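Local coordinates for Galactose/lactose metabolism regulatory protein GAL80 (Kluyveromyces lactis, PDB 3E1K) that negatively regulates lactose and galactose metabolic genes, apparently by blocking the transcriptional activator LAC9 when no inducing sugar is present, at residues G302-E307 with L318-Y323; S180-W185 with T284-L289; F414-F419 with T426-I431; H434-A439 with L450-I455. One frame throughout, in Å; residues are numbered along the deposited sequence.

In the fold
Contacts 1, 2 and 4 all reach the large mixed sheet of the C-terminal domain, but at different places. Contact 1 is a buried hairpin within it, made of regular backbone bonds between two layers of side chains. Contact 2, also buried, has no hydrogen bond between its segments: a loop passes the end of a central strand. Both touch the second subunit. Contacts 3 and 4 are partly buried, are touched by no other protein chain and share helix 427-446. The former closes the helix's start with polar bonds; the latter sets its middle against the outermost strand 450-451 through aliphatic groups. Their centres lie about 15 Å apart and they touch, Lys428 coming near Arg435.

Contact 1: residues G302-E307 with L318-Y323; sequences GDLKIE and LVLYFY
Leu304 and Ile306 meet Phe322 and Leu320 on one face of an antiparallel beta hairpin, two neighbouring strands of the large mixed sheet in the C-terminal domain. The strand axes run 173° apart, and side chains of facing residues emerge on the same face. On this apolar face Leu320 has CG anti to its backbone N, beside the carbonyl carbon (chi1 -175°). Its CD1 lies 3.3 Å from Ile306 CG1, the two side chains slanting past each other. The other branch, Leu320 CD2, approaches Leu304 CD2 at 3.9 Å. Helix 157-167 covers this face, with Ala162 and Leu165 on Leu304 and Leu165 also on Phe322.

Asp303, Lys305, Glu307, Val319, Tyr321 and Tyr323 form the other face. Here the second subunit packs, its Leu289 on Tyr321 and its Lys288 N bonded to Asp303 OD2, while an aromatic side chain of the bound peptide lies on Val319. Within the chain, Val319 CG1 sits 3.7 Å above one face of the Tyr321 ring, toward its rim.

Backbone bonds join the hydrogen-bonded pairs: Asp303 with Tyr323, Lys305 with Tyr321, and Glu307 with Val319. Tyr321 N gives to Lys305 O at 2.8 Å. At the far end the pairing slackens, and Val319 N to Glu307 O is a weak bond of 3.5 Å. Beyond CG the Glu307 chain is extended, and its carboxylate stands 87° to the Tyr321 ring plane; Glu307 OE1 comes to the ring edge, 3.2 Å from Tyr321 CE1.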
loop_
_atom_site.group_PDB
_atom_site.type_symbol
_atom_site.label_atom_id
_atom_site.label_comp_id
_atom_site.label_asym_id
_atom_site.label_seq_id
_atom_site.Cartn_x
_atom_site.Cartn_y
_atom_site.Cartn_z
ATOM N N GLY A 302 -3.339 -0.923 19.883
ATOM C CA GLY A 302 -4.498 -1.292 19.062
ATOM C C GLY A 302 -4.518 -1.032 17.554
ATOM O O GLY A 302 -3.525 -0.680 16.960
ATOM N N ASP A 303 -5.698 -1.216 16.948
ATOM C CA ASP A 303 -5.875 -0.959 15.511
ATOM C C ASP A 303 -7.117 -0.095 15.266
ATOM O O ASP A 303 -8.079 -0.162 16.018
ATOM C CB ASP A 303 -6.109 -2.277 14.771
ATOM C CG ASP A 303 -4.881 -2.794 14.069
ATOM O OD1 ASP A 303 -4.725 -2.498 12.880
ATOM O OD2 ASP A 303 -4.128 -3.564 14.720
ATOM N N LEU A 304 -7.110 0.664 14.176
ATOM C CA LEU A 304 -8.218 1.520 13.761
ATOM C C LEU A 304 -8.405 1.454 12.222
ATOM O O LEU A 304 -7.514 1.862 11.494
ATOM C CB LEU A 304 -7.746 2.930 14.104
ATOM C CG LEU A 304 -8.540 3.873 14.992
ATOM C CD1 LEU A 304 -8.259 5.344 14.591
ATOM C CD2 LEU A 304 -10.010 3.479 14.882
ATOM N N LYS A 305 -9.533 1.000 11.724
ATOM C CA LYS A 305 -9.700 0.958 10.284
ATOM C C LYS A 305 -10.978 1.726 9.895
ATOM O O LYS A 305 -12.030 1.594 10.510
ATOM C CB LYS A 305 -9.746 -0.490 9.802
ATOM C CG LYS A 305 -9.201 -0.753 8.421
ATOM C CD LYS A 305 -9.021 -2.255 8.296
ATOM C CE LYS A 305 -9.664 -2.828 7.016
ATOM N NZ LYS A 305 -10.915 -3.594 7.407
ATOM N N ILE A 306 -10.836 2.543 8.853
ATOM C CA ILE A 306 -11.942 3.291 8.262
ATOM C C ILE A 306 -12.147 2.829 6.822
ATOM O O ILE A 306 -11.170 2.679 6.049
ATOM C CB ILE A 306 -11.598 4.724 8.109
ATOM C CG1 ILE A 306 -10.762 5.131 9.321
ATOM C CG2 ILE A 306 -12.793 5.421 7.568
ATOM C CD1 ILE A 306 -10.491 6.684 9.478
ATOM N N GLU A 307 -13.398 2.544 6.477
ATOM C CA GLU A 307 -13.677 1.934 5.182
ATOM C C GLU A 307 -14.887 2.492 4.443
ATOM O O GLU A 307 -15.918 2.619 5.110
ATOM C CB GLU A 307 -13.973 0.450 5.442
ATOM C CG GLU A 307 -12.774 -0.418 5.826
ATOM C CD GLU A 307 -13.120 -1.866 6.026
ATOM O OE1 GLU A 307 -14.284 -2.018 6.351
ATOM O OE2 GLU A 307 -12.326 -2.849 5.845
ATOM N N LEU A 318 -18.776 6.919 6.145
ATOM C CA LEU A 318 -17.997 5.695 6.261
ATOM C C LEU A 318 -18.370 4.939 7.544
ATOM O O LEU A 318 -19.371 5.229 8.223
ATOM C CB LEU A 318 -16.509 5.971 6.224
ATOM C CG LEU A 318 -16.308 7.366 5.659
ATOM C CD1 LEU A 318 -15.413 8.228 6.605
ATOM C CD2 LEU A 318 -15.884 7.482 4.184
ATOM N N VAL A 319 -17.466 4.032 7.894
ATOM C CA VAL A 319 -17.627 3.244 9.095
ATOM C C VAL A 319 -16.295 3.067 9.751
ATOM O O VAL A 319 -15.282 2.834 9.129
ATOM C CB VAL A 319 -18.002 1.890 8.654
ATOM C CG1 VAL A 319 -17.944 0.955 9.836
ATOM C CG2 VAL A 319 -19.405 1.979 8.179
ATOM N N LEU A 320 -16.308 3.126 11.063
ATOM C CA LEU A 320 -15.056 3.004 11.746
ATOM C C LEU A 320 -14.944 1.908 12.768
ATOM O O LEU A 320 -15.623 1.886 13.781
ATOM C CB LEU A 320 -14.712 4.288 12.455
ATOM C CG LEU A 320 -13.321 4.149 13.050
ATOM C CD1 LEU A 320 -12.454 4.987 12.123
ATOM C CD2 LEU A 320 -13.591 5.033 14.288
ATOM N N TYR A 321 -13.955 1.073 12.504
ATOM C CA TYR A 321 -13.736 -0.032 13.385
ATOM C C TYR A 321 -12.478 0.325 14.084
ATOM O O TYR A 321 -11.460 0.693 13.499
ATOM C CB TYR A 321 -13.399 -1.296 12.596
ATOM C CG TYR A 321 -14.483 -1.671 11.600
ATOM C CD1 TYR A 321 -14.366 -1.372 10.231
ATOM C CD2 TYR A 321 -15.613 -2.371 12.026
ATOM C CE1 TYR A 321 -15.317 -1.777 9.328
ATOM C CE2 TYR A 321 -16.581 -2.777 11.133
ATOM C CZ TYR A 321 -16.437 -2.460 9.795
ATOM O OH TYR A 321 -17.411 -2.798 8.890
ATOM N N PHE A 322 -12.552 0.131 15.380
ATOM C CA PHE A 322 -11.322 0.330 16.069
ATOM C C PHE A 322 -11.203 -0.843 17.021
ATOM O O PHE A 322 -12.171 -1.433 17.439
ATOM C CB PHE A 322 -11.441 1.635 16.808
ATOM C CG PHE A 322 -10.879 1.588 18.195
ATOM C CD1 PHE A 322 -9.606 2.059 18.521
ATOM C CD2 PHE A 322 -11.656 1.065 19.211
ATOM C CE1 PHE A 322 -9.107 2.025 19.813
ATOM C CE2 PHE A 322 -11.154 0.989 20.498
ATOM C CZ PHE A 322 -9.893 1.475 20.809
ATOM N N TYR A 323 -10.007 -1.066 17.523
ATOM C CA TYR A 323 -9.827 -2.067 18.542
ATOM C C TYR A 323 -8.601 -1.745 19.401
ATOM O O TYR A 323 -7.515 -1.515 18.902
ATOM C CB TYR A 323 -9.627 -3.396 17.865
ATOM C CG TYR A 323 -8.995 -4.321 18.859
ATOM C CD1 TYR A 323 -9.763 -4.944 19.849
ATOM C CD2 TYR A 323 -7.624 -4.555 18.822
ATOM C CE1 TYR A 323 -9.179 -5.786 20.769
ATOM C CE2 TYR A 323 -7.037 -5.398 19.737
ATOM C CZ TYR A 323 -7.816 -6.023 20.711
ATOM O OH TYR A 323 -7.249 -6.856 21.650
#

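Contact 2: residues S180-W185 with T284-L289; sequences SGNGGW and TPVKKL
Thr284 holds CG2 anti to its own carbonyl carbon, beside the backbone N (chi1 76° for OG1), and this methyl meets the carbonyl oxygen of Gly184. Lys287 is folded, its chain bent at several torsions, with chi3 (80°) placing CE, which lies 4.1 Å from Ser180 OG. These two touches lie at the ends of a connection in the mixed sheet of the C-terminal domain. The loop holding 284-289 leaves strand 275-281 and returns as strand 293-298, which flank strand 177-182, and so passes the end of that central strand.

Between the two touches stands Asn182, whose CB points to the loop. Its amide nitrogen is hydrogen-bonded to Gly283 O, just ahead of Thr284, and Asn182 ND2 lies 4.2 Å from Thr284 N. Asn182 ND2 is also 4.4 Å from Val286 CG1, a loose apolar neighbour beside the polar tip. No hydrogen bond links the two segments themselves; of the two hydroxyls, Ser180 OG is bonded to Ser279 O and Thr284 OG1, weakly, to Tyr188 N. The second subunit adjoins the site, its Glu178 packing on both Ser180 and Lys287.

Past the strand, Gly184 takes a positive phi of 104°, a backbone turn suited to glycine, and its carbonyl oxygen, Gly184 O, lies 3.7 Å from Thr284 CG2.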
loop_
_atom_site.group_PDB
_atom_site.type_symbol
_atom_site.label_atom_id
_atom_site.label_comp_id
_atom_site.label_asym_id
_atom_site.label_seq_id
_atom_site.Cartn_x
_atom_site.Cartn_y
_atom_site.Cartn_z
ATOM N N SER A 180 -5.794 3.186 0.610
ATOM C CA SER A 180 -6.455 2.867 -0.674
ATOM C C SER A 180 -7.527 3.907 -1.081
ATOM O O SER A 180 -8.275 4.372 -0.227
ATOM C CB SER A 180 -6.992 1.446 -0.749
ATOM O OG SER A 180 -6.290 0.723 -1.752
ATOM N N GLY A 181 -7.606 4.240 -2.361
ATOM C CA GLY A 181 -8.594 5.191 -2.897
ATOM C C GLY A 181 -8.964 4.952 -4.348
ATOM O O GLY A 181 -8.432 4.058 -5.021
ATOM N N ASN A 182 -9.869 5.808 -4.827
ATOM C CA ASN A 182 -10.418 5.794 -6.165
ATOM C C ASN A 182 -10.715 7.228 -6.620
ATOM O O ASN A 182 -11.238 8.053 -5.860
ATOM C CB ASN A 182 -11.701 4.975 -6.102
ATOM C CG ASN A 182 -11.766 3.926 -7.173
ATOM O OD1 ASN A 182 -11.210 2.816 -6.982
ATOM N ND2 ASN A 182 -12.414 4.253 -8.291
ATOM N N GLY A 183 -10.348 7.591 -7.845
ATOM C CA GLY A 183 -10.634 8.923 -8.335
ATOM C C GLY A 183 -12.104 8.857 -8.809
ATOM O O GLY A 183 -12.832 9.855 -8.788
ATOM N N GLY A 184 -12.586 7.699 -9.213
ATOM C CA GLY A 184 -13.992 7.681 -9.605
ATOM C C GLY A 184 -14.085 7.634 -11.104
ATOM O O GLY A 184 -14.504 6.655 -11.726
ATOM N N TRP A 185 -13.639 8.762 -11.630
ATOM C CA TRP A 185 -13.702 8.910 -13.070
ATOM C C TRP A 185 -12.474 8.782 -13.912
ATOM O O TRP A 185 -12.449 9.240 -15.053
ATOM C CB TRP A 185 -14.473 10.159 -13.415
ATOM C CG TRP A 185 -14.783 10.820 -12.168
ATOM C CD1 TRP A 185 -15.820 10.525 -11.315
ATOM C CD2 TRP A 185 -14.086 11.936 -11.607
ATOM N NE1 TRP A 185 -15.808 11.416 -10.261
ATOM C CE2 TRP A 185 -14.793 12.325 -10.458
ATOM C CE3 TRP A 185 -12.982 12.706 -12.008
ATOM C CZ2 TRP A 185 -14.364 13.377 -9.652
ATOM C CZ3 TRP A 185 -12.583 13.781 -11.216
ATOM C CH2 TRP A 185 -13.254 14.079 -10.039
ATOM N N THR A 284 -12.946 2.962 -12.300
ATOM C CA THR A 284 -13.557 1.673 -12.650
ATOM C C THR A 284 -12.877 0.867 -13.748
ATOM O O THR A 284 -12.288 1.417 -14.664
ATOM C CB THR A 284 -14.912 2.026 -13.190
ATOM O OG1 THR A 284 -14.718 2.541 -14.526
ATOM C CG2 THR A 284 -15.478 3.120 -12.269
ATOM N N PRO A 285 -13.001 -0.452 -13.671
ATOM C CA PRO A 285 -13.710 -1.099 -12.588
ATOM C C PRO A 285 -13.157 -0.919 -11.191
ATOM O O PRO A 285 -11.960 -0.656 -10.948
ATOM C CB PRO A 285 -13.665 -2.576 -12.955
ATOM C CG PRO A 285 -12.472 -2.694 -13.820
ATOM C CD PRO A 285 -12.427 -1.421 -14.618
ATOM N N VAL A 286 -14.094 -1.104 -10.266
ATOM C CA VAL A 286 -13.887 -0.963 -8.832
ATOM C C VAL A 286 -13.459 -2.266 -8.135
ATOM O O VAL A 286 -13.860 -3.384 -8.556
ATOM C CB VAL A 286 -15.174 -0.611 -8.120
ATOM C CG1 VAL A 286 -15.370 0.943 -8.092
ATOM C CG2 VAL A 286 -16.327 -1.429 -8.714
ATOM N N LYS A 287 -12.711 -2.028 -7.045
ATOM C CA LYS A 287 -12.146 -3.137 -6.302
ATOM C C LYS A 287 -13.356 -3.871 -5.852
ATOM O O LYS A 287 -14.256 -3.237 -5.327
ATOM C CB LYS A 287 -11.306 -2.662 -5.128
ATOM C CG LYS A 287 -10.134 -3.590 -4.821
ATOM C CD LYS A 287 -8.898 -2.856 -5.171
ATOM C CE LYS A 287 -8.540 -1.884 -4.048
ATOM N NZ LYS A 287 -9.625 -1.867 -3.054
ATOM N N LYS A 288 -13.374 -5.172 -6.001
ATOM C CA LYS A 288 -14.486 -5.926 -5.530
ATOM C C LYS A 288 -14.124 -6.849 -4.429
ATOM O O LYS A 288 -14.984 -7.347 -3.774
ATOM C CB LYS A 288 -15.124 -6.707 -6.653
ATOM C CG LYS A 288 -16.423 -6.143 -7.187
ATOM C CD LYS A 288 -16.468 -6.292 -8.635
ATOM C CE LYS A 288 -15.685 -5.200 -9.278
ATOM N NZ LYS A 288 -14.896 -5.657 -10.447
ATOM N N LEU A 289 -12.850 -7.096 -4.189
ATOM C CA LEU A 289 -12.588 -7.979 -3.061
ATOM C C LEU A 289 -12.160 -7.135 -1.834
ATOM O O LEU A 289 -11.911 -7.678 -0.761
ATOM C CB LEU A 289 -11.567 -9.063 -3.456
ATOM C CG LEU A 289 -12.243 -10.228 -4.206
ATOM C CD1 LEU A 289 -11.229 -11.139 -4.890
ATOM C CD2 LEU A 289 -13.119 -11.116 -3.306
#

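Contact 3: residues F414-F419 with T426-I431; sequences FDKQGF and TFKDAI
Thr426 OG1 plays two parts at once: it donates to Asp415 O at 2.6 Å and accepts from Lys428 N, a nitrogen less surely placed in the model. In the first bond the hydroxyl lies well above the carbonyl plane of Asp415, 44° out of it. Thr426 points CB toward the 414-419 loop and sets OG1 between its own N and carbonyl carbon (chi1 63°), where it can serve both the loop and the first turn of the helix.

Asp429 answers from one turn further on. OD2 accepts Gln417 N at 2.8 Å and Thr426 N at 2.7 Å, so one carboxylate oxygen holds a loop amide and a helix-start amide together; its exact place is less sure in the model. The other oxygen faces Lys416 instead, and the two side chains cross at about a right angle, with Asp429 OD1 3.2 Å from Lys416 CB and 3.3 Å from its CD. Lys416 NZ makes no contact with this acid, turning instead to a weak hydrogen bond with Tyr226 OH. Lys416 CB also packs against Lys428 CB at 3.4 Å, while both ammonium groups lead away. Amide bonds and the nearby helix start would be expected to favour a charged Asp429, and Arg154 adds a long, weak ion pair.

Behind the contact, Thr426 rests on Thr147 of strand 146-150, the outermost strand of the Rossmann sheet. Thr426 at the N-cap and Asp429, whose OD2 takes the Thr426 amide, form a capping box at the start of helix 427-446.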
loop_
_atom_site.group_PDB
_atom_site.type_symbol
_atom_site.label_atom_id
_atom_site.label_comp_id
_atom_site.label_asym_id
_atom_site.label_seq_id
_atom_site.Cartn_x
_atom_site.Cartn_y
_atom_site.Cartn_z
ATOM N N PHE A 414 -7.103 33.907 12.906
ATOM C CA PHE A 414 -6.542 32.573 12.889
ATOM C C PHE A 414 -5.476 32.401 11.783
ATOM O O PHE A 414 -5.406 33.149 10.802
ATOM C CB PHE A 414 -7.801 31.758 12.611
ATOM C CG PHE A 414 -7.810 30.384 13.181
ATOM C CD1 PHE A 414 -6.791 29.884 13.957
ATOM C CD2 PHE A 414 -8.824 29.515 12.799
ATOM C CE1 PHE A 414 -6.821 28.571 14.428
ATOM C CE2 PHE A 414 -8.887 28.207 13.260
ATOM C CZ PHE A 414 -7.868 27.724 14.077
ATOM N N ASP A 415 -4.631 31.378 11.944
ATOM C CA ASP A 415 -3.580 31.086 10.962
ATOM C C ASP A 415 -3.737 29.851 10.059
ATOM O O ASP A 415 -3.571 29.910 8.824
ATOM C CB ASP A 415 -2.242 30.926 11.620
ATOM C CG ASP A 415 -1.878 32.148 12.409
ATOM O OD1 ASP A 415 -2.694 32.511 13.286
ATOM O OD2 ASP A 415 -0.813 32.689 12.104
ATOM N N LYS A 416 -4.102 28.741 10.694
ATOM C CA LYS A 416 -4.358 27.523 9.976
ATOM C C LYS A 416 -4.974 26.662 11.067
ATOM O O LYS A 416 -4.728 26.907 12.260
ATOM C CB LYS A 416 -3.040 26.897 9.634
ATOM C CG LYS A 416 -2.546 26.048 10.804
ATOM C CD LYS A 416 -1.674 24.880 10.302
ATOM C CE LYS A 416 -0.420 24.638 11.208
ATOM N NZ LYS A 416 0.786 24.915 10.424
ATOM N N GLN A 417 -5.817 25.706 10.698
ATOM C CA GLN A 417 -6.389 24.937 11.757
ATOM C C GLN A 417 -5.289 23.981 12.123
ATOM O O GLN A 417 -5.051 23.724 13.277
ATOM C CB GLN A 417 -7.566 24.148 11.271
ATOM C CG GLN A 417 -8.153 23.409 12.417
ATOM C CD GLN A 417 -9.100 22.464 11.791
ATOM O OE1 GLN A 417 -8.994 22.194 10.585
ATOM N NE2 GLN A 417 -10.021 21.938 12.573
ATOM N N GLY A 418 -4.566 23.518 11.110
ATOM C CA GLY A 418 -3.438 22.657 11.395
ATOM C C GLY A 418 -3.793 21.276 11.956
ATOM O O GLY A 418 -4.175 20.303 11.197
ATOM N N PHE A 419 -3.589 21.194 13.299
ATOM C CA PHE A 419 -3.849 19.910 13.933
ATOM C C PHE A 419 -4.803 20.035 15.103
ATOM O O PHE A 419 -5.108 19.114 15.865
ATOM C CB PHE A 419 -2.531 19.306 14.343
ATOM C CG PHE A 419 -1.717 18.800 13.178
ATOM C CD1 PHE A 419 -0.331 18.709 13.306
ATOM C CD2 PHE A 419 -2.302 18.376 11.993
ATOM C CE1 PHE A 419 0.434 18.183 12.258
ATOM C CE2 PHE A 419 -1.535 17.874 10.934
ATOM C CZ PHE A 419 -0.174 17.767 11.075
ATOM N N THR A 426 -7.437 26.777 7.004
ATOM C CA THR A 426 -7.287 27.929 6.140
ATOM C C THR A 426 -6.518 27.850 4.881
ATOM O O THR A 426 -6.213 26.759 4.407
ATOM C CB THR A 426 -6.757 29.153 6.811
ATOM O OG1 THR A 426 -5.419 28.950 7.317
ATOM C CG2 THR A 426 -7.678 29.492 7.970
ATOM N N PHE A 427 -6.233 29.011 4.311
ATOM C CA PHE A 427 -5.549 28.981 3.020
ATOM C C PHE A 427 -4.169 28.559 3.401
ATOM O O PHE A 427 -3.390 28.011 2.603
ATOM C CB PHE A 427 -5.517 30.331 2.288
ATOM C CG PHE A 427 -6.841 30.751 1.672
ATOM C CD1 PHE A 427 -8.036 30.137 2.060
ATOM C CD2 PHE A 427 -6.933 31.788 0.718
ATOM C CE1 PHE A 427 -9.265 30.531 1.499
ATOM C CE2 PHE A 427 -8.161 32.189 0.172
ATOM C CZ PHE A 427 -9.329 31.554 0.575
ATOM N N LYS A 428 -3.883 28.748 4.680
ATOM C CA LYS A 428 -2.590 28.270 5.132
ATOM C C LYS A 428 -2.677 26.771 4.845
ATOM O O LYS A 428 -1.952 26.201 4.051
ATOM C CB LYS A 428 -2.367 28.386 6.626
ATOM C CG LYS A 428 -1.047 27.723 6.893
ATOM C CD LYS A 428 0.228 28.541 6.538
ATOM C CE LYS A 428 0.956 28.126 5.200
ATOM N NZ LYS A 428 2.383 28.429 4.978
ATOM N N ASP A 429 -3.587 26.164 5.602
ATOM C CA ASP A 429 -3.749 24.773 5.268
ATOM C C ASP A 429 -3.836 24.600 3.740
ATOM O O ASP A 429 -2.937 23.922 3.260
ATOM C CB ASP A 429 -5.031 24.334 5.944
ATOM C CG ASP A 429 -4.911 24.505 7.444
ATOM O OD1 ASP A 429 -3.704 24.393 7.772
ATOM O OD2 ASP A 429 -5.983 24.784 8.055
ATOM N N ALA A 430 -4.806 25.162 2.986
ATOM C CA ALA A 430 -4.938 24.915 1.549
ATOM C C ALA A 430 -3.563 24.778 0.916
ATOM O O ALA A 430 -3.269 23.897 0.100
ATOM C CB ALA A 430 -5.785 25.996 0.863
ATOM N N ILE A 431 -2.701 25.685 1.348
ATOM C CA ILE A 431 -1.354 25.825 0.826
ATOM C C ILE A 431 -0.372 24.681 1.072
ATOM O O ILE A 431 0.371 24.238 0.204
ATOM C CB ILE A 431 -0.804 27.179 1.351
ATOM C CG1 ILE A 431 -0.581 28.094 0.147
ATOM C CG2 ILE A 431 0.467 27.004 2.165
ATOM C CD1 ILE A 431 -1.809 28.944 -0.149
#

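Contact 4: residues H434-A439 with L450-I455; sequences HRLIDA and LDVSKI
Val452 packs against Ala439 and Leu436 where the 450-455 segment meets helix 427-446, and aliphatic contacts like these carry the meeting. Val452 CG1 is the shared point, lying 3.8 Å from Ala439 CB and 4.0 Å from Leu436 CD1, so that one methyl touches two residues on the same side of the helix. Leu436 holds CG anti to its backbone N (chi1 155°), and its side chain crosses that of Val452 at a slant. Further along, Ile455 uses CG2, which is anti to its own N; this methyl meets Arg435 CB at 3.9 Å and Leu436 CB at 4.4 Å.

At the other end a methyl meets a backbone carbonyl oxygen, Leu450 CD1 approaching Ala439 O at 3.6 Å.

Polar interactions add little that is secure. Ile455 O lies at the edge of the Arg435 guanidinium, but is modelled too close to NH1 for the pairing to be trusted; Arg435 NH1 also has a weak hydrogen bond to Ile457 O.

Backbone bonds tie Leu450 to Ile230 and Val452 to Gln228 of strand 227-235, and Ile230 packs on Leu436, Ala439 and Val452. The arrangement is that of a helix packed against a sheet, as in two-layer alpha/beta domains, here at the margin of the mixed sheet whose outermost strand, 450-451, follows the helix in the chain.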
loop_
_atom_site.group_PDB
_atom_site.type_symbol
_atom_site.label_atom_id
_atom_site.label_comp_id
_atom_site.label_asym_id
_atom_site.label_seq_id
_atom_site.Cartn_x
_atom_site.Cartn_y
_atom_site.Cartn_z
ATOM N N HIS A 434 -1.318 21.889 -0.891
ATOM C CA HIS A 434 -0.884 22.306 -2.221
ATOM C C HIS A 434 0.611 22.116 -2.429
ATOM O O HIS A 434 1.033 21.449 -3.376
ATOM C CB HIS A 434 -1.197 23.782 -2.392
ATOM C CG HIS A 434 -2.248 24.024 -3.420
ATOM N ND1 HIS A 434 -3.596 23.883 -3.185
ATOM C CD2 HIS A 434 -2.131 24.327 -4.726
ATOM C CE1 HIS A 434 -4.268 24.157 -4.285
ATOM N NE2 HIS A 434 -3.397 24.452 -5.233
ATOM N N ARG A 435 1.366 22.737 -1.540
ATOM C CA ARG A 435 2.809 22.673 -1.537
ATOM C C ARG A 435 3.304 21.233 -1.597
ATOM O O ARG A 435 4.122 20.814 -2.439
ATOM C CB ARG A 435 3.131 23.180 -0.158
ATOM C CG ARG A 435 3.941 24.396 -0.219
ATOM C CD ARG A 435 3.214 25.411 0.563
ATOM N NE ARG A 435 4.047 26.605 0.569
ATOM C CZ ARG A 435 4.851 26.928 1.588
ATOM N NH1 ARG A 435 4.930 26.126 2.630
ATOM N NH2 ARG A 435 5.594 28.035 1.577
ATOM N N LEU A 436 2.772 20.496 -0.650
ATOM C CA LEU A 436 3.073 19.097 -0.559
ATOM C C LEU A 436 2.646 18.350 -1.835
ATOM O O LEU A 436 3.243 17.361 -2.159
ATOM C CB LEU A 436 2.275 18.499 0.581
ATOM C CG LEU A 436 2.021 16.999 0.442
ATOM C CD1 LEU A 436 3.198 16.218 0.925
ATOM C CD2 LEU A 436 0.850 16.547 1.296
ATOM N N ILE A 437 1.587 18.787 -2.493
ATOM C CA ILE A 437 1.189 18.050 -3.635
ATOM C C ILE A 437 2.187 18.260 -4.768
ATOM O O ILE A 437 2.560 17.307 -5.483
ATOM C CB ILE A 437 -0.218 18.447 -4.036
ATOM C CG1 ILE A 437 -1.240 17.829 -3.091
ATOM C CG2 ILE A 437 -0.493 18.009 -5.437
ATOM C CD1 ILE A 437 -2.305 18.777 -2.716
ATOM N N ASP A 438 2.696 19.479 -4.927
ATOM C CA ASP A 438 3.698 19.635 -5.966
ATOM C C ASP A 438 4.764 18.590 -5.722
ATOM O O ASP A 438 5.318 17.972 -6.637
ATOM C CB ASP A 438 4.446 20.939 -5.726
ATOM C CG ASP A 438 5.103 21.494 -7.010
ATOM O OD1 ASP A 438 4.607 21.169 -8.116
ATOM O OD2 ASP A 438 6.065 22.305 -6.904
ATOM N N ALA A 439 5.128 18.470 -4.454
ATOM C CA ALA A 439 6.161 17.546 -4.063
ATOM C C ALA A 439 5.952 16.258 -4.837
ATOM O O ALA A 439 6.786 15.896 -5.667
ATOM C CB ALA A 439 5.992 17.303 -2.590
ATOM N N LEU A 450 11.899 13.166 -1.792
ATOM C CA LEU A 450 12.112 14.505 -1.386
ATOM C C LEU A 450 11.728 14.767 0.047
ATOM O O LEU A 450 10.888 14.123 0.567
ATOM C CB LEU A 450 11.321 15.411 -2.334
ATOM C CG LEU A 450 11.090 15.163 -3.828
ATOM C CD1 LEU A 450 10.139 16.112 -4.278
ATOM C CD2 LEU A 450 12.261 15.316 -4.664
ATOM N N ASP A 451 12.368 15.746 0.658
ATOM C CA ASP A 451 12.105 16.177 2.014
ATOM C C ASP A 451 11.097 17.318 2.125
ATOM O O ASP A 451 11.322 18.425 1.683
ATOM C CB ASP A 451 13.416 16.524 2.691
ATOM C CG ASP A 451 13.250 16.898 4.130
ATOM O OD1 ASP A 451 14.039 17.726 4.593
ATOM O OD2 ASP A 451 12.340 16.386 4.805
ATOM N N VAL A 452 9.965 16.998 2.728
ATOM C CA VAL A 452 8.789 17.833 2.746
ATOM C C VAL A 452 8.560 18.349 4.110
ATOM O O VAL A 452 7.483 18.378 4.590
ATOM C CB VAL A 452 7.551 17.051 2.337
ATOM C CG1 VAL A 452 6.987 17.570 1.083
ATOM C CG2 VAL A 452 7.896 15.694 2.114
ATOM N N SER A 453 9.627 18.750 4.725
ATOM C CA SER A 453 9.660 19.266 6.086
ATOM C C SER A 453 9.889 20.747 6.129
ATOM O O SER A 453 10.417 21.259 7.112
ATOM C CB SER A 453 10.598 18.508 7.001
ATOM O OG SER A 453 11.955 18.766 6.646
ATOM N N LYS A 454 9.554 21.477 5.099
ATOM C CA LYS A 454 9.676 22.885 5.231
ATOM C C LYS A 454 8.451 23.362 4.608
ATOM O O LYS A 454 8.101 24.486 4.675
ATOM C CB LYS A 454 10.886 23.380 4.498
ATOM C CG LYS A 454 11.840 24.110 5.398
ATOM C CD LYS A 454 12.364 23.199 6.468
ATOM C CE LYS A 454 13.829 23.321 6.424
ATOM N NZ LYS A 454 14.130 24.316 5.374
ATOM N N ILE A 455 7.771 22.442 4.003
ATOM C CA ILE A 455 6.454 22.694 3.539
ATOM C C ILE A 455 5.662 23.601 4.482
ATOM O O ILE A 455 4.990 24.490 4.040
ATOM C CB ILE A 455 5.801 21.369 3.117
ATOM C CG1 ILE A 455 6.339 20.974 1.772
ATOM C CG2 ILE A 455 4.359 21.398 3.104
ATOM C CD1 ILE A 455 7.660 21.534 1.514
#